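Local coordinates for acyl-CoA dehydrogenase FadE3 (Mycobacterium smegmatis, PDB 4IV6), which belongs to the acyl-CoA dehydrogenase family and holds dihydroflavine-adenine dinucleotide in an assembly of four protein chains, at residues Thr93-Phe102 with Gln237-Gly245; Thr254-Leu265 with Leu288-Arg299. One frame throughout, in Å; residues are numbered along the deposited sequence.

Contact 1: residues Thr93-Phe102 with Gln237-Gly245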
loop_
_atom_site.group_PDB
_atom_site.type_symbol
_atom_site.label_atom_id
_atom_site.label_comp_id
_atom_site.label_asym_id
_atom_site.label_seq_id
_atom_site.Cartn_x
_atom_site.Cartn_y
_atom_site.Cartn_z
ATOM N N THR B 93 -14.022 -8.992 30.336
ATOM C CA THR B 93 -13.460 -10.326 30.085
ATOM C C THR B 93 -11.988 -10.445 30.540
ATOM O O THR B 93 -11.575 -11.436 31.158
ATOM C CB THR B 93 -13.560 -10.696 28.594
ATOM O OG1 THR B 93 -14.896 -10.424 28.107
ATOM C CG2 THR B 93 -13.229 -12.148 28.399
ATOM N N VAL B 94 -11.201 -9.436 30.227
ATOM C CA VAL B 94 -9.801 -9.449 30.615
ATOM C C VAL B 94 -9.698 -9.510 32.142
ATOM O O VAL B 94 -8.923 -10.297 32.665
ATOM C CB VAL B 94 -9.050 -8.246 30.027
ATOM C CG1 VAL B 94 -7.635 -8.187 30.549
ATOM C CG2 VAL B 94 -9.034 -8.333 28.496
ATOM N N VAL B 95 -10.507 -8.717 32.856
ATOM C CA VAL B 95 -10.464 -8.750 34.327
ATOM C C VAL B 95 -10.906 -10.112 34.840
ATOM O O VAL B 95 -10.303 -10.634 35.796
ATOM C CB VAL B 95 -11.324 -7.650 34.993
ATOM C CG1 VAL B 95 -11.322 -7.803 36.508
ATOM C CG2 VAL B 95 -10.824 -6.278 34.602
ATOM N N SER B 96 -11.954 -10.687 34.228
ATOM C CA SER B 96 -12.395 -12.026 34.573
ATOM C C SER B 96 -11.212 -12.987 34.508
ATOM O O SER B 96 -10.977 -13.769 35.421
ATOM C CB SER B 96 -13.541 -12.523 33.664
ATOM O OG SER B 96 -14.713 -11.730 33.758
ATOM N N LYS B 97 -10.454 -12.929 33.429
ATOM C CA LYS B 97 -9.303 -13.816 33.275
ATOM C C LYS B 97 -8.201 -13.566 34.297
ATOM O O LYS B 97 -7.610 -14.506 34.823
ATOM C CB LYS B 97 -8.755 -13.680 31.852
ATOM C CG LYS B 97 -7.603 -14.618 31.507
ATOM C CD LYS B 97 -8.082 -16.036 31.265
ATOM C CE LYS B 97 -6.945 -16.911 30.766
ATOM N NZ LYS B 97 -7.372 -18.336 30.654
ATOM N N LEU B 98 -7.874 -12.302 34.552
ATOM C CA LEU B 98 -6.872 -11.989 35.560
ATOM C C LEU B 98 -7.236 -12.548 36.951
ATOM O O LEU B 98 -6.372 -13.076 37.661
ATOM C CB LEU B 98 -6.646 -10.489 35.668
ATOM C CG LEU B 98 -6.004 -9.861 34.443
ATOM C CD1 LEU B 98 -5.878 -8.364 34.662
ATOM C CD2 LEU B 98 -4.663 -10.500 34.122
ATOM N N LEU B 99 -8.503 -12.423 37.323
ATOM C CA LEU B 99 -8.994 -12.989 38.574
ATOM C C LEU B 99 -8.816 -14.502 38.596
ATOM O O LEU B 99 -8.321 -15.057 39.571
ATOM C CB LEU B 99 -10.471 -12.641 38.788
ATOM C CG LEU B 99 -10.784 -11.279 39.417
ATOM C CD1 LEU B 99 -12.238 -10.888 39.169
ATOM C CD2 LEU B 99 -10.513 -11.322 40.913
ATOM N N LEU B 100 -9.211 -15.177 37.526
ATOM C CA LEU B 100 -9.029 -16.619 37.477
ATOM C C LEU B 100 -7.553 -16.999 37.542
ATOM O O LEU B 100 -7.205 -17.905 38.265
ATOM C CB LEU B 100 -9.654 -17.184 36.233
ATOM C CG LEU B 100 -11.181 -17.177 36.327
ATOM C CD1 LEU B 100 -11.741 -17.231 34.922
ATOM C CD2 LEU B 100 -11.694 -18.329 37.178
ATOM N N LEU B 101 -6.696 -16.290 36.820
ATOM C CA LEU B 101 -5.266 -16.661 36.758
ATOM C C LEU B 101 -4.506 -16.379 38.038
ATOM O O LEU B 101 -3.668 -17.172 38.442
ATOM C CB LEU B 101 -4.552 -15.945 35.588
ATOM C CG LEU B 101 -4.922 -16.404 34.164
ATOM C CD1 LEU B 101 -4.136 -15.612 33.124
ATOM C CD2 LEU B 101 -4.688 -17.894 33.970
ATOM N N PHE B 102 -4.825 -15.259 38.684
ATOM C CA PHE B 102 -3.995 -14.671 39.720
ATOM C C PHE B 102 -4.716 -14.365 41.059
ATOM O O PHE B 102 -4.073 -14.093 42.061
ATOM C CB PHE B 102 -3.385 -13.360 39.154
ATOM C CG PHE B 102 -2.577 -13.550 37.881
ATOM C CD1 PHE B 102 -1.438 -14.336 37.869
ATOM C CD2 PHE B 102 -2.953 -12.941 36.710
ATOM C CE1 PHE B 102 -0.695 -14.524 36.711
ATOM C CE2 PHE B 102 -2.214 -13.104 35.535
ATOM C CZ PHE B 102 -1.078 -13.895 35.538
ATOM N N GLN B 237 1.425 -9.977 34.849
ATOM C CA GLN B 237 -0.001 -10.300 34.854
ATOM C C GLN B 237 -0.700 -9.676 33.650
ATOM O O GLN B 237 -1.446 -10.379 32.958
ATOM C CB GLN B 237 -0.667 -9.827 36.133
ATOM C CG GLN B 237 -0.199 -10.553 37.395
ATOM C CD GLN B 237 -0.618 -9.837 38.666
ATOM O OE1 GLN B 237 -0.956 -8.655 38.658
ATOM N NE2 GLN B 237 -0.604 -10.564 39.767
ATOM N N MET B 238 -0.444 -8.395 33.393
ATOM C CA MET B 238 -1.047 -7.749 32.230
ATOM C C MET B 238 -0.660 -8.451 30.924
ATOM O O MET B 238 -1.520 -8.680 30.093
ATOM C CB MET B 238 -0.711 -6.268 32.160
ATOM C CG MET B 238 -1.681 -5.493 31.290
ATOM S SD MET B 238 -3.386 -5.789 31.814
ATOM C CE MET B 238 -3.991 -6.833 30.514
ATOM N N MET B 239 0.601 -8.834 30.748
ATOM C CA MET B 239 0.982 -9.565 29.527
ATOM C C MET B 239 0.060 -10.743 29.264
ATOM O O MET B 239 -0.352 -10.985 28.140
ATOM C CB MET B 239 2.407 -10.091 29.617
ATOM C CG MET B 239 3.444 -9.224 28.930
ATOM S SD MET B 239 5.074 -9.993 29.145
ATOM C CE MET B 239 4.895 -11.442 28.109
ATOM N N LYS B 240 -0.269 -11.465 30.330
ATOM C CA LYS B 240 -1.111 -12.637 30.259
ATOM C C LYS B 240 -2.561 -12.250 29.920
ATOM O O LYS B 240 -3.206 -12.863 29.064
ATOM C CB LYS B 240 -0.980 -13.378 31.598
ATOM C CG LYS B 240 -1.092 -14.862 31.540
ATOM C CD LYS B 240 -0.094 -15.522 30.604
ATOM C CE LYS B 240 -0.791 -16.727 29.984
ATOM N NZ LYS B 240 0.073 -17.519 29.070
ATOM N N GLY B 241 -3.036 -11.177 30.537
ATOM C CA GLY B 241 -4.323 -10.599 30.206
ATOM C C GLY B 241 -4.414 -10.082 28.768
ATOM O O GLY B 241 -5.479 -10.177 28.162
ATOM N N LEU B 242 -3.301 -9.564 28.227
ATOM C CA LEU B 242 -3.257 -9.086 26.831
ATOM C C LEU B 242 -3.422 -10.176 25.762
ATOM O O LEU B 242 -3.757 -9.888 24.630
ATOM C CB LEU B 242 -1.955 -8.333 26.546
ATOM C CG LEU B 242 -1.755 -6.984 27.246
ATOM C CD1 LEU B 242 -0.319 -6.507 27.080
ATOM C CD2 LEU B 242 -2.731 -5.962 26.704
ATOM N N GLU B 243 -3.177 -11.421 26.107
ATOM C CA GLU B 243 -3.515 -12.515 25.190
ATOM C C GLU B 243 -5.018 -12.467 24.869
ATOM O O GLU B 243 -5.414 -12.422 23.698
ATOM C CB GLU B 243 -3.130 -13.846 25.815
ATOM C CG GLU B 243 -1.624 -14.036 25.946
ATOM C CD GLU B 243 -1.220 -15.351 26.605
ATOM O OE1 GLU B 243 -2.099 -16.154 26.978
ATOM O OE2 GLU B 243 0.008 -15.589 26.737
ATOM N N VAL B 244 -5.849 -12.439 25.914
ATOM C CA VAL B 244 -7.306 -12.302 25.759
ATOM C C VAL B 244 -7.647 -10.961 25.115
ATOM O O VAL B 244 -8.467 -10.886 24.177
ATOM C CB VAL B 244 -8.036 -12.411 27.121
ATOM C CG1 VAL B 244 -9.521 -12.193 26.949
ATOM C CG2 VAL B 244 -7.796 -13.776 27.747
ATOM N N GLY B 245 -7.021 -9.896 25.603
ATOM C CA GLY B 245 -7.344 -8.562 25.126
ATOM C C GLY B 245 -7.063 -8.368 23.636
ATOM O O GLY B 245 -7.882 -7.834 22.902
#

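Contact 2: residues Thr254-Leu265 with Leu288-Arg299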
loop_
_atom_site.group_PDB
_atom_site.type_symbol
_atom_site.label_atom_id
_atom_site.label_comp_id
_atom_site.label_asym_id
_atom_site.label_seq_id
_atom_site.Cartn_x
_atom_site.Cartn_y
_atom_site.Cartn_z
ATOM N N THR B 254 -12.462 -7.808 12.985
ATOM C CA THR B 254 -13.052 -8.634 11.955
ATOM C C THR B 254 -14.567 -8.472 11.883
ATOM O O THR B 254 -15.137 -8.619 10.827
ATOM C CB THR B 254 -12.697 -10.120 12.052
ATOM O OG1 THR B 254 -13.098 -10.648 13.320
ATOM C CG2 THR B 254 -11.223 -10.312 11.796
ATOM N N GLY B 255 -15.200 -8.114 12.997
ATOM C CA GLY B 255 -16.642 -7.911 13.040
ATOM C C GLY B 255 -17.023 -6.655 12.301
ATOM O O GLY B 255 -17.938 -6.677 11.466
ATOM N N VAL B 256 -16.291 -5.566 12.569
ATOM C CA VAL B 256 -16.509 -4.314 11.854
ATOM C C VAL B 256 -16.237 -4.496 10.341
ATOM O O VAL B 256 -17.018 -4.064 9.502
ATOM C CB VAL B 256 -15.682 -3.154 12.442
ATOM C CG1 VAL B 256 -15.773 -1.923 11.555
ATOM C CG2 VAL B 256 -16.196 -2.797 13.828
ATOM N N ALA B 257 -15.151 -5.184 10.016
ATOM C CA ALA B 257 -14.859 -5.552 8.629
ATOM C C ALA B 257 -15.974 -6.362 7.968
ATOM O O ALA B 257 -16.312 -6.089 6.800
ATOM C CB ALA B 257 -13.550 -6.308 8.550
ATOM N N ARG B 258 -16.559 -7.329 8.686
ATOM C CA ARG B 258 -17.634 -8.157 8.123
ATOM C C ARG B 258 -18.799 -7.252 7.770
ATOM O O ARG B 258 -19.384 -7.387 6.707
ATOM C CB ARG B 258 -18.117 -9.258 9.073
ATOM C CG ARG B 258 -17.257 -10.524 9.076
ATOM C CD ARG B 258 -17.745 -11.522 10.123
ATOM N NE ARG B 258 -19.096 -11.935 9.793
ATOM C CZ ARG B 258 -19.926 -12.565 10.612
ATOM N NH1 ARG B 258 -19.554 -12.899 11.818
ATOM N NH2 ARG B 258 -21.157 -12.842 10.214
ATOM N N ALA B 259 -19.088 -6.294 8.646
ATOM C CA ALA B 259 -20.228 -5.385 8.433
ATOM C C ALA B 259 -19.991 -4.479 7.215
ATOM O O ALA B 259 -20.862 -4.321 6.379
ATOM C CB ALA B 259 -20.508 -4.552 9.675
ATOM N N ALA B 260 -18.815 -3.869 7.130
ATOM C CA ALA B 260 -18.508 -3.003 6.011
ATOM C C ALA B 260 -18.507 -3.785 4.682
ATOM O O ALA B 260 -19.093 -3.349 3.692
ATOM C CB ALA B 260 -17.163 -2.336 6.239
ATOM N N PHE B 261 -17.856 -4.941 4.678
ATOM C CA PHE B 261 -17.834 -5.802 3.502
ATOM C C PHE B 261 -19.219 -6.276 3.064
ATOM O O PHE B 261 -19.557 -6.188 1.876
ATOM C CB PHE B 261 -16.921 -7.006 3.702
ATOM C CG PHE B 261 -16.875 -7.911 2.502
ATOM C CD1 PHE B 261 -16.289 -7.461 1.326
ATOM C CD2 PHE B 261 -17.457 -9.155 2.530
ATOM C CE1 PHE B 261 -16.249 -8.264 0.185
ATOM C CE2 PHE B 261 -17.418 -9.972 1.397
ATOM C CZ PHE B 261 -16.818 -9.522 0.226
ATOM N N GLU B 262 -20.032 -6.763 3.996
ATOM C CA GLU B 262 -21.408 -7.151 3.643
ATOM C C GLU B 262 -22.187 -6.016 2.972
ATOM O O GLU B 262 -22.857 -6.241 1.947
ATOM C CB GLU B 262 -22.192 -7.635 4.875
ATOM C CG GLU B 262 -21.760 -8.989 5.355
ATOM C CD GLU B 262 -22.375 -9.387 6.689
ATOM O OE1 GLU B 262 -23.417 -8.867 7.089
ATOM O OE2 GLU B 262 -21.802 -10.235 7.358
ATOM N N ASP B 263 -22.112 -4.805 3.539
ATOM C CA ASP B 263 -22.837 -3.666 2.989
ATOM C C ASP B 263 -22.344 -3.319 1.592
ATOM O O ASP B 263 -23.130 -3.046 0.697
ATOM C CB ASP B 263 -22.727 -2.426 3.885
ATOM C CG ASP B 263 -23.587 -2.516 5.135
ATOM O OD1 ASP B 263 -24.271 -3.563 5.334
ATOM O OD2 ASP B 263 -23.562 -1.543 5.945
ATOM N N ALA B 264 -21.031 -3.317 1.407
ATOM C CA ALA B 264 -20.440 -3.006 0.121
ATOM C C ALA B 264 -20.839 -4.036 -0.951
ATOM O O ALA B 264 -21.203 -3.680 -2.059
ATOM C CB ALA B 264 -18.939 -2.944 0.258
ATOM N N LEU B 265 -20.791 -5.310 -0.602
ATOM C CA LEU B 265 -21.137 -6.367 -1.559
ATOM C C LEU B 265 -22.594 -6.311 -1.948
ATOM O O LEU B 265 -22.924 -6.407 -3.128
ATOM C CB LEU B 265 -20.832 -7.727 -0.962
ATOM C CG LEU B 265 -21.124 -8.938 -1.843
ATOM C CD1 LEU B 265 -20.365 -8.884 -3.155
ATOM C CD2 LEU B 265 -20.721 -10.186 -1.066
ATOM N N LEU B 288 -13.980 -5.399 -4.171
ATOM C CA LEU B 288 -14.694 -6.463 -3.436
ATOM C C LEU B 288 -13.818 -7.705 -3.259
ATOM O O LEU B 288 -13.820 -8.335 -2.195
ATOM C CB LEU B 288 -15.991 -6.834 -4.165
ATOM C CG LEU B 288 -16.987 -5.675 -4.184
ATOM C CD1 LEU B 288 -18.072 -5.972 -5.205
ATOM C CD2 LEU B 288 -17.543 -5.433 -2.779
ATOM N N ALA B 289 -13.118 -8.096 -4.325
ATOM C CA ALA B 289 -12.253 -9.268 -4.259
ATOM C C ALA B 289 -11.143 -9.077 -3.223
ATOM O O ALA B 289 -10.857 -9.981 -2.445
ATOM C CB ALA B 289 -11.656 -9.593 -5.626
ATOM N N ASP B 290 -10.535 -7.890 -3.222
ATOM C CA ASP B 290 -9.448 -7.592 -2.286
ATOM C C ASP B 290 -9.976 -7.558 -0.861
ATOM O O ASP B 290 -9.371 -8.141 0.034
ATOM C CB ASP B 290 -8.756 -6.285 -2.636
ATOM C CG ASP B 290 -7.829 -6.432 -3.799
ATOM O OD1 ASP B 290 -7.469 -7.579 -4.129
ATOM O OD2 ASP B 290 -7.476 -5.411 -4.417
ATOM N N MET B 291 -11.128 -6.924 -0.669
ATOM C CA MET B 291 -11.773 -6.845 0.647
ATOM C C MET B 291 -12.098 -8.240 1.207
ATOM O O MET B 291 -11.785 -8.573 2.372
ATOM C CB MET B 291 -13.064 -5.991 0.557
ATOM C CG MET B 291 -12.813 -4.527 0.224
ATOM S SD MET B 291 -14.270 -3.680 -0.471
ATOM C CE MET B 291 -15.212 -3.439 0.996
ATOM N N GLY B 292 -12.747 -9.054 0.382
ATOM C CA GLY B 292 -13.157 -10.378 0.797
ATOM C C GLY B 292 -11.960 -11.272 1.075
ATOM O O GLY B 292 -11.961 -12.054 2.027
ATOM N N THR B 293 -10.940 -11.159 0.234
ATOM C CA THR B 293 -9.713 -11.940 0.400
ATOM C C THR B 293 -8.966 -11.582 1.714
ATOM O O THR B 293 -8.548 -12.468 2.462
ATOM C CB THR B 293 -8.783 -11.736 -0.818
ATOM O OG1 THR B 293 -9.439 -12.202 -2.000
ATOM C CG2 THR B 293 -7.466 -12.493 -0.635
ATOM N N LYS B 294 -8.773 -10.292 1.966
ATOM C CA LYS B 294 -8.152 -9.819 3.217
ATOM C C LYS B 294 -8.973 -10.206 4.437
ATOM O O LYS B 294 -8.409 -10.595 5.474
ATOM C CB LYS B 294 -7.945 -8.297 3.199
ATOM C CG LYS B 294 -6.914 -7.894 2.159
ATOM C CD LYS B 294 -6.445 -6.428 2.186
ATOM C CE LYS B 294 -7.541 -5.397 2.124
ATOM N NZ LYS B 294 -6.923 -4.089 1.713
ATOM N N LEU B 295 -10.294 -10.118 4.327
ATOM C CA LEU B 295 -11.164 -10.464 5.459
ATOM C C LEU B 295 -11.013 -11.946 5.786
ATOM O O LEU B 295 -10.906 -12.308 6.940
ATOM C CB LEU B 295 -12.642 -10.150 5.167
ATOM C CG LEU B 295 -13.660 -10.495 6.262
ATOM C CD1 LEU B 295 -13.214 -9.968 7.620
ATOM C CD2 LEU B 295 -15.011 -9.958 5.863
ATOM N N TYR B 296 -11.007 -12.795 4.747
ATOM C CA TYR B 296 -10.797 -14.238 4.914
ATOM C C TYR B 296 -9.438 -14.490 5.557
ATOM O O TYR B 296 -9.325 -15.301 6.487
ATOM C CB TYR B 296 -10.885 -14.932 3.548
ATOM C CG TYR B 296 -10.754 -16.447 3.529
ATOM C CD1 TYR B 296 -11.103 -17.234 4.622
ATOM C CD2 TYR B 296 -10.329 -17.101 2.367
ATOM C CE1 TYR B 296 -11.013 -18.622 4.565
ATOM C CE2 TYR B 296 -10.229 -18.477 2.308
ATOM C CZ TYR B 296 -10.553 -19.235 3.413
ATOM O OH TYR B 296 -10.451 -20.613 3.339
ATOM N N ALA B 297 -8.411 -13.784 5.100
ATOM C CA ALA B 297 -7.068 -13.925 5.718
ATOM C C ALA B 297 -7.097 -13.577 7.201
ATOM O O ALA B 297 -6.547 -14.289 8.047
ATOM C CB ALA B 297 -6.039 -13.054 4.983
ATOM N N ALA B 298 -7.761 -12.476 7.523
ATOM C CA ALA B 298 -7.784 -11.983 8.882
ATOM C C ALA B 298 -8.565 -12.890 9.795
ATOM O O ALA B 298 -8.130 -13.146 10.945
ATOM C CB ALA B 298 -8.328 -10.575 8.904
ATOM N N ARG B 299 -9.708 -13.412 9.315
ATOM C CA ARG B 299 -10.482 -14.335 10.155
ATOM C C ARG B 299 -9.731 -15.667 10.327
ATOM O O ARG B 299 -9.770 -16.270 11.396
ATOM C CB ARG B 299 -11.888 -14.559 9.599
ATOM C CG ARG B 299 -12.752 -13.292 9.549
ATOM C CD ARG B 299 -14.193 -13.647 9.179
ATOM N NE ARG B 299 -14.853 -14.206 10.341
ATOM C CZ ARG B 299 -15.170 -15.488 10.549
ATOM N NH1 ARG B 299 -14.913 -16.406 9.644
ATOM N NH2 ARG B 299 -15.764 -15.843 11.698
#

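Contact 1: residues Thr93-Phe102 with Gln237-Gly245
Helix segments 93-102 and 237-245 run at 134° to each other with their axes 8.9 Å apart, and come closest where Val94 CA lies 5.6 Å from Gly241 CA. At Gly241 the backbone itself meets Val94 and Leu98, consistent with the short approach. Val94 is a knob in the hole formed by Gly241, Val244, Gly245 and, in its modelled conformer, Met238. With Val94 CG1 anti to the backbone N (chi1 174°), that methyl is set 3.8 Å from Gly241 O, while Val94 CG2 lies 3.8 Å from Gly245 CA. Leu98 drops CD2 onto the backbone, 3.4 Å from Gln237 O. At one end of the interface, Phe102 lays its ring over the aliphatic part of Gln237: Gln237 CG stands 3.6 Å from the centroid of the Phe102 ring and 8° off the normal, a CH-pi contact. Leu101 CB backs the other face, and Lys240 CB comes to the ring edge. Gln237 NE2 is hydrogen-bonded to Leu227 O, which helps fix this side chain. At the other end Val244 straddles two partners, CG1 by Thr93 CG2 and CG2 3.9 Å from Lys97 CG. Val94 and Met238 also both touch Met124 of strand 122-125. Close, largely apolar helix packing of this kind joins the N-terminal helical domain to the long first helix of the C-terminal domain in the acyl-CoA dehydrogenase fold.

Contact 2: residues Thr254-Leu265 with Leu288-Arg299
Glu76 OE2 is gripped by Thr254 OG1, through a hydrogen bond, and by Arg299 NE, through a salt bridge, so one carboxylate oxygen ties together two residues that touch across the helix pair. Glu76 OE1 and Glu77 OE2 both meet Arg258 NH1; these carboxylates probably offset the closeness of the two arginines. Thr254 CG2 also packs 4.1 Å from Ala298 CB, its side chain crossing that of Arg299 at about a right angle. The rest is largely apolar. Leu295, CG anti to its own N (chi1 179°), sinks as a knob among Thr254, Ala257, Arg258 and Phe261, with CD1 3.8 Å from Ala257 CB and CD2 3.9 Å from Arg258 CA. In return Phe261 enters the hole of Leu288, Met291, Gly292 and Leu295. Gly292 CA lies over one face of the Phe261 ring, 4.1 Å from the centroid and shifted toward the rim, while Met291 CB comes 3.6 Å from Phe261 CD1. Farther along, Met291 bends at its last torsion to bring CE to Ala264 CB at 3.8 Å. Such reciprocal knobs-into-holes packing, between segments whose axes run at 155°, is that of an antiparallel helical hairpin in the C-terminal helix bundle of the acyl-CoA dehydrogenases.

Overall arrangement
Both contacts use helix 234-270, contact 1 near its start and contact 2 toward its end, and they lie on opposite sides of the chain's centre. Their centres are about 29 Å apart and their nearest atoms about 11 Å, with no touch between them. Contact 1 sets this helix against the N-terminal domain, whereas contact 2 pairs it with helix 282-310. That second helix also links the two, because its Phe309 packs on Lys97 and Val244. Neither Met238 nor Leu288 touches a bound dihydroflavine-adenine dinucleotide with its side chain, but that of Met238 is about 8 Å from one and that of Leu288 about 9 Å from one. The connection between the hairpin helices supplies pocket residues Arg271, Ser273, Phe274, Ile278 and His281.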